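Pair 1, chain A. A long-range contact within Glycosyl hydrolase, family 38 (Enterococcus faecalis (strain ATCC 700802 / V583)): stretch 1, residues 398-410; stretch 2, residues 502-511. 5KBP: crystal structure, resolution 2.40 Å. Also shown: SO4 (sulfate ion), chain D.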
# COMPACT_ATOMS: atom_id res chain seq x y z
N VAL A 398 10.48 7.99 44.29
CA VAL A 398 10.16 9.17 45.09
C VAL A 398 8.68 9.19 45.45
O VAL A 398 8.29 9.72 46.50
CB VAL A 398 10.59 10.44 44.33
CG1 VAL A 398 9.92 10.51 42.97
CG2 VAL A 398 10.29 11.70 45.15
N PHE A 399 7.83 8.59 44.61
CA PHE A 399 6.41 8.53 44.89
C PHE A 399 6.12 7.46 45.95
O PHE A 399 6.88 6.50 46.09
CB PHE A 399 5.63 8.22 43.61
CG PHE A 399 5.75 9.28 42.56
CD1 PHE A 399 5.35 10.58 42.82
CD2 PHE A 399 6.27 8.99 41.31
CE1 PHE A 399 5.45 11.56 41.85
CE2 PHE A 399 6.38 9.96 40.34
CZ PHE A 399 5.97 11.25 40.61
N PRO A 400 5.03 7.60 46.70
CA PRO A 400 4.72 6.61 47.73
C PRO A 400 4.36 5.26 47.13
O PRO A 400 4.06 5.14 45.94
CB PRO A 400 3.51 7.22 48.46
CG PRO A 400 2.89 8.12 47.45
CD PRO A 400 4.03 8.69 46.66
N GLU A 401 4.40 4.24 47.98
CA GLU A 401 4.09 2.89 47.54
C GLU A 401 2.62 2.78 47.12
O GLU A 401 1.76 3.53 47.58
CB GLU A 401 4.41 1.88 48.64
CG GLU A 401 5.90 1.62 48.82
CD GLU A 401 6.21 0.88 50.10
OE1 GLU A 401 5.73 1.30 51.17
OE2 GLU A 401 6.95 -0.13 50.03
N LYS A 402 2.35 1.83 46.22
CA LYS A 402 1.06 1.55 45.60
C LYS A 402 0.61 2.67 44.66
O LYS A 402 -0.50 2.60 44.13
CB LYS A 402 -0.05 1.30 46.63
CG LYS A 402 0.24 0.16 47.59
CD LYS A 402 -0.90 -0.01 48.59
N ALA A 403 1.44 3.68 44.41
CA ALA A 403 1.07 4.76 43.52
C ALA A 403 1.32 4.37 42.07
O ALA A 403 2.16 3.52 41.76
CB ALA A 403 1.85 6.03 43.86
N HIS A 404 0.57 5.02 41.17
CA HIS A 404 0.68 4.79 39.73
C HIS A 404 1.30 6.01 39.07
O HIS A 404 0.59 6.98 38.74
CB HIS A 404 -0.69 4.49 39.13
CG HIS A 404 -1.44 3.40 39.83
ND1 HIS A 404 -1.17 2.06 39.63
CD2 HIS A 404 -2.45 3.44 40.74
CE1 HIS A 404 -1.97 1.33 40.38
NE2 HIS A 404 -2.76 2.15 41.06
N PRO A 405 2.62 6.04 38.87
CA PRO A 405 3.25 7.23 38.30
C PRO A 405 3.15 7.28 36.78
O PRO A 405 3.04 6.26 36.10
CB PRO A 405 4.71 7.10 38.74
CG PRO A 405 4.92 5.63 38.85
CD PRO A 405 3.61 5.03 39.29
N PHE A 406 3.18 8.51 36.26
CA PHE A 406 3.19 8.75 34.82
C PHE A 406 4.02 10.00 34.55
O PHE A 406 4.19 10.85 35.42
CB PHE A 406 1.78 8.88 34.25
CG PHE A 406 0.97 9.99 34.87
CD1 PHE A 406 0.25 9.77 36.03
CD2 PHE A 406 0.92 11.24 34.28
CE1 PHE A 406 -0.50 10.79 36.61
CE2 PHE A 406 0.18 12.26 34.85
CZ PHE A 406 -0.53 12.03 36.01
N VAL A 407 4.51 10.10 33.32
CA VAL A 407 5.46 11.15 32.93
C VAL A 407 4.90 11.92 31.74
O VAL A 407 4.35 11.33 30.80
CB VAL A 407 6.84 10.55 32.58
CG1 VAL A 407 7.83 11.66 32.27
CG2 VAL A 407 7.35 9.68 33.71
N LEU A 408 5.04 13.25 31.79
CA LEU A 408 4.61 14.14 30.72
C LEU A 408 5.84 14.74 30.06
O LEU A 408 6.68 15.36 30.73
CB LEU A 408 3.71 15.25 31.26
CG LEU A 408 2.22 14.94 31.38
CD1 LEU A 408 1.49 16.04 32.15
CD2 LEU A 408 1.61 14.75 30.00
N PHE A 409 5.95 14.57 28.74
CA PHE A 409 7.06 15.09 27.96
C PHE A 409 6.60 16.26 27.10
O PHE A 409 5.54 16.20 26.47
CB PHE A 409 7.67 14.02 27.05
CG PHE A 409 8.30 12.88 27.78
CD1 PHE A 409 7.55 11.79 28.18
CD2 PHE A 409 9.66 12.89 28.06
CE1 PHE A 409 8.13 10.73 28.84
CE2 PHE A 409 10.25 11.83 28.72
CZ PHE A 409 9.49 10.75 29.12
N ASN A 410 7.40 17.32 27.08
CA ASN A 410 7.25 18.40 26.11
C ASN A 410 8.33 18.18 25.07
O ASN A 410 9.51 18.44 25.32
CB ASN A 410 7.35 19.77 26.77
CG ASN A 410 7.13 20.92 25.79
OD1 ASN A 410 6.89 20.71 24.60
ND2 ASN A 410 7.17 22.15 26.30
N PHE A 502 11.34 21.13 25.71
CA PHE A 502 12.13 19.90 25.78
C PHE A 502 12.47 19.52 27.21
O PHE A 502 13.64 19.53 27.62
CB PHE A 502 13.40 20.04 24.94
CG PHE A 502 13.13 20.12 23.46
CD1 PHE A 502 12.58 19.05 22.78
CD2 PHE A 502 13.39 21.28 22.77
CE1 PHE A 502 12.32 19.13 21.43
CE2 PHE A 502 13.14 21.37 21.41
CZ PHE A 502 12.60 20.30 20.74
N SER A 503 11.44 19.18 27.99
CA SER A 503 11.59 18.78 29.38
C SER A 503 10.57 17.68 29.66
O SER A 503 9.77 17.31 28.80
CB SER A 503 11.39 19.98 30.31
OG SER A 503 10.11 20.56 30.12
N TRP A 504 10.60 17.16 30.89
CA TRP A 504 9.58 16.21 31.31
C TRP A 504 9.27 16.42 32.79
O TRP A 504 10.15 16.76 33.58
CB TRP A 504 10.01 14.75 31.06
CG TRP A 504 11.20 14.27 31.85
CD1 TRP A 504 11.23 13.94 33.17
CD2 TRP A 504 12.52 14.03 31.35
NE1 TRP A 504 12.49 13.53 33.53
CE2 TRP A 504 13.30 13.58 32.43
CE3 TRP A 504 13.12 14.17 30.09
CZ2 TRP A 504 14.65 13.26 32.29
CZ3 TRP A 504 14.46 13.85 29.96
CH2 TRP A 504 15.21 13.40 31.05
N ASP A 505 8.00 16.23 33.14
CA ASP A 505 7.52 16.32 34.51
C ASP A 505 6.85 15.02 34.90
O ASP A 505 6.07 14.46 34.12
CB ASP A 505 6.55 17.50 34.68
CG ASP A 505 7.24 18.85 34.60
OD1 ASP A 505 8.30 19.02 35.24
OD2 ASP A 505 6.73 19.74 33.89
N SER A 506 7.15 14.54 36.10
CA SER A 506 6.61 13.28 36.60
C SER A 506 5.51 13.55 37.61
O SER A 506 5.62 14.45 38.44
CB SER A 506 7.71 12.43 37.23
OG SER A 506 8.72 12.11 36.28
N PHE A 507 4.44 12.76 37.53
CA PHE A 507 3.33 12.82 38.46
C PHE A 507 2.96 11.40 38.86
O PHE A 507 3.51 10.42 38.35
CB PHE A 507 2.13 13.56 37.85
CG PHE A 507 2.45 14.95 37.39
CD1 PHE A 507 2.36 16.02 38.27
CD2 PHE A 507 2.82 15.19 36.08
CE1 PHE A 507 2.65 17.30 37.85
CE2 PHE A 507 3.11 16.48 35.65
CZ PHE A 507 3.03 17.53 36.54
N ALA A 508 2.01 11.27 39.79
CA ALA A 508 1.58 9.96 40.25
C ALA A 508 0.10 10.02 40.62
O ALA A 508 -0.46 11.10 40.85
CB ALA A 508 2.40 9.48 41.45
N LEU A 509 -0.51 8.85 40.67
CA LEU A 509 -1.93 8.70 40.97
C LEU A 509 -2.06 7.89 42.25
O LEU A 509 -1.81 6.68 42.26
CB LEU A 509 -2.67 8.03 39.81
CG LEU A 509 -4.10 8.47 39.52
CD1 LEU A 509 -4.12 9.94 39.13
CD2 LEU A 509 -4.70 7.62 38.42
N ILE A 510 -2.45 8.55 43.34
CA ILE A 510 -2.62 7.90 44.63
C ILE A 510 -4.10 7.94 45.01
O ILE A 510 -4.88 8.73 44.49
CB ILE A 510 -1.77 8.55 45.74
CG1 ILE A 510 -2.20 10.00 45.96
CG2 ILE A 510 -0.30 8.48 45.38
CD1 ILE A 510 -1.50 10.67 47.12
N GLN A 511 -4.47 7.05 45.92
CA GLN A 511 -5.84 7.04 46.43
C GLN A 511 -6.04 8.20 47.38
O GLN A 511 -5.25 8.41 48.31
CB GLN A 511 -6.14 5.72 47.14
CG GLN A 511 -6.11 4.50 46.23
CD GLN A 511 -6.87 3.33 46.81
OE1 GLN A 511 -7.69 3.49 47.72
NE2 GLN A 511 -6.61 2.14 46.29
S SO4 D . 4.68 -0.57 44.88
O1 SO4 D . 4.70 -1.98 44.50
O2 SO4 D . 4.30 -0.46 46.28
O3 SO4 D . 6.01 -0.01 44.69
O4 SO4 D . 3.72 0.15 44.05

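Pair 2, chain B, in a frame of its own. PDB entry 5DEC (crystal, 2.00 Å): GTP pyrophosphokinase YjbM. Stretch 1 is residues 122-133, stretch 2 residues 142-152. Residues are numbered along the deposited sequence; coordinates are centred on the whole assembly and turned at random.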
# COMPACT_ATOMS: atom_id res chain seq x y z
N GLY B 122 -15.00 15.58 27.78
CA GLY B 122 -15.71 14.56 27.02
C GLY B 122 -14.86 13.56 26.25
O GLY B 122 -15.41 12.81 25.44
N TYR B 123 -13.55 13.54 26.49
CA TYR B 123 -12.66 12.59 25.79
C TYR B 123 -13.03 11.17 26.15
O TYR B 123 -13.14 10.84 27.32
CB TYR B 123 -11.18 12.85 26.13
CG TYR B 123 -10.19 11.89 25.47
CD1 TYR B 123 -9.81 12.05 24.14
CD2 TYR B 123 -9.64 10.83 26.18
CE1 TYR B 123 -8.91 11.17 23.53
CE2 TYR B 123 -8.73 9.95 25.59
CZ TYR B 123 -8.37 10.13 24.27
OH TYR B 123 -7.47 9.27 23.68
N ARG B 124 -13.27 10.36 25.13
CA ARG B 124 -13.58 8.95 25.31
C ARG B 124 -12.60 8.10 24.48
O ARG B 124 -12.50 8.29 23.26
CB ARG B 124 -15.02 8.72 24.87
CG ARG B 124 -16.02 9.49 25.73
CD ARG B 124 -17.34 9.70 25.00
NE ARG B 124 -17.99 8.46 24.59
CZ ARG B 124 -18.43 8.24 23.36
NH1 ARG B 124 -18.26 9.15 22.40
NH2 ARG B 124 -19.01 7.08 23.07
N SER B 125 -11.91 7.15 25.13
CA SER B 125 -10.93 6.27 24.47
C SER B 125 -10.37 5.23 25.45
O SER B 125 -10.24 5.50 26.64
CB SER B 125 -9.77 7.08 23.87
OG SER B 125 -8.88 6.27 23.10
N TYR B 126 -10.09 4.03 24.96
CA TYR B 126 -9.37 3.07 25.79
C TYR B 126 -7.90 3.01 25.36
O TYR B 126 -7.62 2.87 24.17
CB TYR B 126 -9.99 1.69 25.68
CG TYR B 126 -9.23 0.63 26.44
CD1 TYR B 126 -9.46 0.42 27.79
CD2 TYR B 126 -8.27 -0.16 25.80
CE1 TYR B 126 -8.77 -0.55 28.49
CE2 TYR B 126 -7.57 -1.13 26.49
CZ TYR B 126 -7.83 -1.32 27.83
OH TYR B 126 -7.14 -2.29 28.52
N HIS B 127 -6.98 3.08 26.32
CA HIS B 127 -5.57 3.03 25.99
C HIS B 127 -4.91 1.78 26.55
O HIS B 127 -5.19 1.36 27.68
CB HIS B 127 -4.81 4.24 26.54
CG HIS B 127 -5.27 5.56 25.99
ND1 HIS B 127 -4.49 6.69 26.06
CD2 HIS B 127 -6.41 5.92 25.35
CE1 HIS B 127 -5.14 7.70 25.50
NE2 HIS B 127 -6.31 7.26 25.06
N LEU B 128 -4.02 1.18 25.76
CA LEU B 128 -3.06 0.26 26.35
C LEU B 128 -1.69 0.47 25.73
O LEU B 128 -1.55 1.07 24.67
CB LEU B 128 -3.53 -1.18 26.22
CG LEU B 128 -3.82 -1.82 24.87
CD1 LEU B 128 -2.58 -2.45 24.30
CD2 LEU B 128 -4.87 -2.88 25.10
N VAL B 129 -0.67 -0.01 26.42
CA VAL B 129 0.70 0.14 25.95
C VAL B 129 1.30 -1.25 25.86
O VAL B 129 1.22 -2.00 26.82
CB VAL B 129 1.54 0.99 26.91
CG1 VAL B 129 2.96 1.09 26.39
CG2 VAL B 129 0.91 2.39 27.08
N VAL B 130 1.91 -1.59 24.73
CA VAL B 130 2.52 -2.91 24.59
C VAL B 130 4.03 -2.79 24.44
O VAL B 130 4.54 -1.76 23.98
CB VAL B 130 1.98 -3.71 23.36
CG1 VAL B 130 0.47 -3.86 23.40
CG2 VAL B 130 2.41 -3.05 22.06
N LEU B 131 4.73 -3.85 24.82
CA LEU B 131 6.15 -3.91 24.59
C LEU B 131 6.38 -4.86 23.41
O LEU B 131 6.13 -6.07 23.52
CB LEU B 131 6.88 -4.38 25.85
CG LEU B 131 8.41 -4.24 25.85
CD1 LEU B 131 8.78 -2.78 25.75
CD2 LEU B 131 9.01 -4.88 27.13
N TYR B 132 6.82 -4.31 22.28
CA TYR B 132 6.92 -5.07 21.03
C TYR B 132 8.38 -5.48 20.78
O TYR B 132 9.25 -4.61 20.64
CB TYR B 132 6.39 -4.24 19.84
CG TYR B 132 6.31 -5.03 18.54
CD1 TYR B 132 5.30 -5.96 18.34
CD2 TYR B 132 7.25 -4.86 17.53
CE1 TYR B 132 5.22 -6.69 17.17
CE2 TYR B 132 7.18 -5.59 16.35
CZ TYR B 132 6.15 -6.51 16.18
OH TYR B 132 6.05 -7.27 15.03
N PRO B 133 8.65 -6.81 20.71
CA PRO B 133 10.00 -7.37 20.53
C PRO B 133 10.43 -7.33 19.07
O PRO B 133 10.40 -8.34 18.36
CB PRO B 133 9.84 -8.81 21.01
CG PRO B 133 8.42 -9.15 20.63
CD PRO B 133 7.63 -7.87 20.84
N HIS B 142 13.24 -4.05 22.21
CA HIS B 142 11.88 -3.93 22.70
C HIS B 142 11.42 -2.47 22.64
O HIS B 142 12.06 -1.59 23.21
CB HIS B 142 11.77 -4.49 24.12
CG HIS B 142 12.00 -5.96 24.19
ND1 HIS B 142 13.25 -6.53 24.09
CD2 HIS B 142 11.13 -7.00 24.30
CE1 HIS B 142 13.15 -7.84 24.17
NE2 HIS B 142 11.87 -8.16 24.29
N VAL B 143 10.35 -2.21 21.90
CA VAL B 143 9.85 -0.84 21.80
C VAL B 143 8.43 -0.71 22.34
O VAL B 143 7.59 -1.61 22.19
CB VAL B 143 9.90 -0.29 20.35
CG1 VAL B 143 11.27 -0.54 19.73
CG2 VAL B 143 8.83 -0.90 19.51
N LEU B 144 8.19 0.41 23.00
CA LEU B 144 6.88 0.73 23.55
C LEU B 144 6.01 1.26 22.44
O LEU B 144 6.45 2.08 21.63
CB LEU B 144 7.00 1.76 24.67
CG LEU B 144 7.69 1.25 25.92
CD1 LEU B 144 8.03 2.41 26.84
CD2 LEU B 144 6.76 0.25 26.59
N VAL B 145 4.78 0.76 22.38
CA VAL B 145 3.81 1.20 21.39
C VAL B 145 2.49 1.43 22.09
O VAL B 145 1.97 0.52 22.76
CB VAL B 145 3.60 0.17 20.27
CG1 VAL B 145 2.62 0.70 19.24
CG2 VAL B 145 4.95 -0.23 19.62
N GLU B 146 1.93 2.63 21.95
CA GLU B 146 0.60 2.89 22.51
C GLU B 146 -0.48 2.43 21.53
O GLU B 146 -0.41 2.72 20.34
CB GLU B 146 0.41 4.37 22.81
CG GLU B 146 -0.97 4.68 23.37
CD GLU B 146 -1.24 6.17 23.44
OE1 GLU B 146 -1.69 6.73 22.41
OE2 GLU B 146 -0.98 6.79 24.49
N ILE B 147 -1.46 1.69 22.03
CA ILE B 147 -2.58 1.29 21.19
C ILE B 147 -3.86 1.87 21.81
O ILE B 147 -4.16 1.58 22.96
CB ILE B 147 -2.74 -0.23 21.09
CG1 ILE B 147 -1.47 -0.90 20.58
CG2 ILE B 147 -3.95 -0.57 20.18
CD1 ILE B 147 -1.59 -2.41 20.46
N GLN B 148 -4.57 2.71 21.08
CA GLN B 148 -5.87 3.19 21.56
C GLN B 148 -7.01 2.48 20.83
O GLN B 148 -6.88 2.15 19.66
CB GLN B 148 -6.03 4.70 21.37
CG GLN B 148 -4.95 5.54 22.03
CD GLN B 148 -5.35 7.01 22.05
OE1 GLN B 148 -6.53 7.35 22.02
NE2 GLN B 148 -4.35 7.89 22.04
N ILE B 149 -8.10 2.22 21.55
CA ILE B 149 -9.26 1.60 20.94
C ILE B 149 -10.45 2.57 21.12
O ILE B 149 -10.71 3.01 22.23
CB ILE B 149 -9.56 0.24 21.58
CG1 ILE B 149 -8.25 -0.55 21.78
CG2 ILE B 149 -10.59 -0.56 20.73
CD1 ILE B 149 -8.46 -1.85 22.53
N ARG B 150 -11.14 2.89 20.03
CA ARG B 150 -12.18 3.92 20.04
C ARG B 150 -13.34 3.52 19.16
O ARG B 150 -13.12 2.85 18.16
CB ARG B 150 -11.64 5.25 19.50
CG ARG B 150 -10.45 5.84 20.21
CD ARG B 150 -9.93 7.02 19.41
NE ARG B 150 -8.98 7.83 20.16
CZ ARG B 150 -8.42 8.94 19.68
NH1 ARG B 150 -8.72 9.35 18.46
NH2 ARG B 150 -7.59 9.64 20.44
N THR B 151 -14.55 3.96 19.48
CA THR B 151 -15.60 3.86 18.48
C THR B 151 -15.35 4.92 17.42
O THR B 151 -14.56 5.84 17.64
CB THR B 151 -17.04 4.04 19.05
OG1 THR B 151 -17.14 5.34 19.65
CG2 THR B 151 -17.36 2.98 20.10
N LEU B 152 -16.02 4.77 16.29
CA LEU B 152 -15.96 5.75 15.21
C LEU B 152 -16.34 7.16 15.71
O LEU B 152 -15.69 8.14 15.36
CB LEU B 152 -16.89 5.32 14.07
CG LEU B 152 -16.53 4.01 13.34
CD1 LEU B 152 -17.65 3.53 12.40
CD2 LEU B 152 -15.23 4.18 12.58
O HOH W 1 -5.31 10.52 22.63

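Pair 1 and pair 2 are both built from two adjacent antiparallel strands, and the N, CA and C atoms of 14 central residues superpose with an RMSD of 0.5 Å. The N-to-C directions of the strands lie 155° apart in pair 1 and 149° apart in pair 2, and the two contacts bury 871 and 989 Å². The register is the same: His404(A)–Leu509(A), Phe406(A)–Phe507(A) and Leu408(A)–Asp505(A) fall on Tyr126(B)–Ile149(B), Leu128(B)–Ile147(B) and Val130(B)–Val145(B). Each of these pairs is closed by two backbone hydrogen bonds. At the centre, Phe406(A) N to Phe507(A) O and Phe507(A) N to Phe406(A) O both measure 2.9 Å; their counterparts, Leu128(B) N to Ile147(B) O and Ile147(B) N to Leu128(B) O, measure 2.8 and 2.7 Å. Because these bonds use only main-chain atoms, the ladder tolerates very different side chains.

On the face that carries these hydrogen-bonded pairs, both central positions are apolar but differently shaped. Phe406(A), with chi1 in p, turns its ring back across the neighbouring strand, so that Phe507(A) CB lies over one ring face, 4.0 Å from the centroid. Leu128(B) adopts the same p rotamer and brings CD1 to 3.9 Å from Ile147(B) CB, a branched aliphatic contact in place of an aromatic one. One step along, Leu408(A) matches Val130(B). The former reaches diagonally, its CD1 3.9 Å from Phe507(A) CE2; the latter does likewise, its CG1 3.9 Å from Ile147(B) CD1, while its CG2 also packs 3.9 Å from Val145(B) CB. Asp505(A), the counterpart of Val145(B), is partly exposed and makes no such apolar contact. At the other end, His404(A) and Tyr126(B) share a backbone position but their side-chain centres lie 4.8 Å apart; Tyr126(B) CD2 packs 3.7 Å from Ile149(B) CD1, whereas His404(A) meets Leu509(A) with CB 4.1 Å from CB.

The opposite face combines one near-identical position with sharply different neighbours. Val407(A) and Val129(B) coincide almost exactly, both in the t rotamer, and each reaches diagonally: Val407(A) CG1 is 4.0 Å from Trp504(A) CB, and Val129(B) CG1 is 3.9 Å from Leu144(B) CD2. Next to them, Pro405(A)–Ala508(A) corresponds to His127(B)–Gln148(B). Ala508(A) packs against Phe399(A), which has no counterpart in pair 2: Ala508(A) CB sits 3.5 Å from the centroid of that ring, over its face. In pair 2, Gln148(B) CG instead lies over the His127(B) ring, 3.8 Å from its centroid, and the amide enters a polar cluster. Ser125(B) OG donates a 2.8 Å hydrogen bond to Gln148(B) OE1, and water 1 links Gln148(B) NE2 to Tyr123(B) OH. At the positions matching Ser125(B) and Arg150(B), pair 1 has Ala403(A) and Ile510(A), joined by an apolar contact of 3.6 Å from CB to CG2. The same backbone frame thus supports a hydrophobic corner in pair 1 and a hydrogen-bonded one in pair 2.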